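Pli0006 protein (Listeria innocua, PDB 3OP9) probably binds DNA through an N-terminal helix-turn-helix domain, as transcriptional regulators of the XRE family do. Local coordinates at residues A[32-35]-A[36-40]. Sequence-based numbering, arbitrary orientation.
Sequences LNVQ and TRTVA
Thr36 opens helix 36-44 directly after its N-cap residue, Gln35, which ends the turn of a helix-turn-helix; in XRE-type domains this second helix is usually the recognition helix. The turn begins where a Schellman motif with Asn33 at positive phi closes helix 25-32. Thr36 turns its side chain back over that helix, against Asn25, His26 and Ala29, while its carbonyl O already accepts a hydrogen bond from the amide N of Ala40. Next comes Arg37, with CG anti to the backbone N (chi1 176°), which sends its chain out alongside that of Gln35. The two point the same way, and OE1 of Gln35 lies 3.8 Å from CB of Arg37; the amide and guanidinium planes stand nearly perpendicular, 88° apart. Thr38 N makes a weak, bent hydrogen bond of 3.0 Å to Gln35 O, and CB of Thr38 lies 4.2 Å from CB of Val34. Val39 N shares the same carbonyl oxygen through a longer, weak bond of 3.4 Å, so two amides of the first helical turn converge on Gln35 O. Beside these bonds the side chains of Val34 and Val39 cross at about a right angle, with Val39 CG2 meeting Val34 CG2 at 3.7 Å.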
ATOM      1  N   LEU A  32     -16.588  -4.332  21.716  1.00 34.70           N
ATOM      2  CA  LEU A  32     -17.237  -3.182  21.106  1.00 35.94           C
ATOM      3  C   LEU A  32     -18.244  -2.519  22.028  1.00 37.95           C
ATOM      4  O   LEU A  32     -18.837  -1.522  21.659  1.00 41.77           O
ATOM      5  CB  LEU A  32     -17.945  -3.584  19.833  1.00 29.95           C
ATOM      6  CG  LEU A  32     -17.071  -4.232  18.769  1.00 30.96           C
ATOM      7  CD1 LEU A  32     -17.958  -4.653  17.633  1.00 28.93           C
ATOM      8  CD2 LEU A  32     -15.986  -3.275  18.316  1.00 34.51           C
ATOM      9  N   ASN A  33     -18.445  -3.079  23.212  1.00 37.42           N
ATOM     10  CA  ASN A  33     -19.505  -2.606  24.102  1.00 39.34           C
ATOM     11  C   ASN A  33     -20.877  -2.555  23.420  1.00 44.07           C
ATOM     12  O   ASN A  33     -21.548  -1.519  23.409  1.00 48.07           O
ATOM     13  CB  ASN A  33     -19.134  -1.235  24.671  1.00 48.31           C
ATOM     14  CG  ASN A  33     -17.863  -1.288  25.496  1.00 63.74           C
ATOM     15  OD1 ASN A  33     -16.856  -0.668  25.152  1.00 64.69           O
ATOM     16  ND2 ASN A  33     -17.891  -2.068  26.573  1.00 72.10           N
ATOM     17  N   VAL A  34     -21.278  -3.686  22.845  1.00 38.13           N
ATOM     18  CA  VAL A  34     -22.621  -3.855  22.312  1.00 37.69           C
ATOM     19  C   VAL A  34     -23.184  -5.168  22.858  1.00 42.38           C
ATOM     20  O   VAL A  34     -22.463  -5.951  23.477  1.00 35.87           O
ATOM     21  CB  VAL A  34     -22.624  -3.920  20.768  1.00 43.66           C
ATOM     22  CG1 VAL A  34     -22.110  -2.606  20.163  1.00 43.03           C
ATOM     23  CG2 VAL A  34     -21.791  -5.127  20.276  1.00 31.16           C
ATOM     24  N   GLN A  35     -24.463  -5.418  22.599  1.00 40.81           N
ATOM     25  CA  GLN A  35     -25.078  -6.704  22.896  1.00 36.51           C
ATOM     26  C   GLN A  35     -24.502  -7.796  22.022  1.00 37.93           C
ATOM     27  O   GLN A  35     -24.138  -7.540  20.877  1.00 33.38           O
ATOM     28  CB  GLN A  35     -26.558  -6.650  22.584  1.00 33.59           C
ATOM     29  CG  GLN A  35     -27.384  -5.790  23.492  1.00 40.84           C
ATOM     30  CD  GLN A  35     -28.785  -5.657  22.937  1.00 45.43           C
ATOM     31  OE1 GLN A  35     -29.183  -6.428  22.064  1.00 44.46           O
ATOM     32  NE2 GLN A  35     -29.511  -4.668  23.394  1.00 36.96           N
ATOM     33  N   THR A  36     -24.488  -9.022  22.543  1.00 35.74           N
ATOM     34  CA  THR A  36     -24.096 -10.186  21.764  1.00 42.73           C
ATOM     35  C   THR A  36     -25.025 -10.343  20.554  1.00 40.04           C
ATOM     36  O   THR A  36     -24.607 -10.753  19.480  1.00 34.95           O
ATOM     37  CB  THR A  36     -24.121 -11.454  22.640  1.00 48.57           C
ATOM     38  OG1 THR A  36     -23.115 -11.343  23.658  1.00 46.86           O
ATOM     39  CG2 THR A  36     -23.863 -12.703  21.797  1.00 47.54           C
ATOM     40  N   ARG A  37     -26.295 -10.007  20.726  1.00 38.73           N
ATOM     41  CA  ARG A  37     -27.253 -10.075  19.629  1.00 36.41           C
ATOM     42  C   ARG A  37     -26.834  -9.173  18.483  1.00 35.70           C
ATOM     43  O   ARG A  37     -26.993  -9.521  17.319  1.00 40.25           O
ATOM     44  CB  ARG A  37     -28.645  -9.660  20.125  1.00 38.86           C
ATOM     45  CG  ARG A  37     -29.713  -9.599  19.059  1.00 45.38           C
ATOM     46  CD  ARG A  37     -31.030  -9.187  19.698  1.00 45.68           C
ATOM     47  NE  ARG A  37     -31.470 -10.177  20.668  1.00 40.59           N
ATOM     48  CZ  ARG A  37     -32.506 -10.023  21.477  1.00 38.69           C
ATOM     49  NH1 ARG A  37     -33.205  -8.898  21.438  1.00 37.23           N
ATOM     50  NH2 ARG A  37     -32.838 -10.990  22.326  1.00 41.51           N
ATOM     51  N   THR A  38     -26.306  -8.005  18.806  1.00 34.54           N
ATOM     52  CA  THR A  38     -25.925  -7.054  17.777  1.00 33.19           C
ATOM     53  C   THR A  38     -24.777  -7.617  16.959  1.00 35.37           C
ATOM     54  O   THR A  38     -24.727  -7.427  15.751  1.00 34.34           O
ATOM     55  CB  THR A  38     -25.510  -5.702  18.375  1.00 38.81           C
ATOM     56  OG1 THR A  38     -26.668  -5.076  18.945  1.00 39.81           O
ATOM     57  CG2 THR A  38     -24.958  -4.797  17.312  1.00 34.65           C
ATOM     58  N   VAL A  39     -23.856  -8.304  17.620  1.00 34.57           N
ATOM     59  CA  VAL A  39     -22.732  -8.933  16.914  1.00 34.46           C
ATOM     60  C   VAL A  39     -23.233 -10.054  15.986  1.00 36.04           C
ATOM     61  O   VAL A  39     -22.729 -10.236  14.879  1.00 36.47           O
ATOM     62  CB  VAL A  39     -21.730  -9.466  17.920  1.00 29.93           C
ATOM     63  CG1 VAL A  39     -20.722 -10.435  17.224  1.00 37.76           C
ATOM     64  CG2 VAL A  39     -21.022  -8.302  18.606  1.00 24.74           C
ATOM     65  N   ALA A  40     -24.238 -10.796  16.438  1.00 34.59           N
ATOM     66  CA  ALA A  40     -24.880 -11.799  15.593  1.00 39.61           C
ATOM     67  C   ALA A  40     -25.401 -11.144  14.330  1.00 40.00           C
ATOM     68  O   ALA A  40     -25.250 -11.686  13.233  1.00 41.19           O
ATOM     69  CB  ALA A  40     -26.038 -12.506  16.342  1.00 41.82           C
TER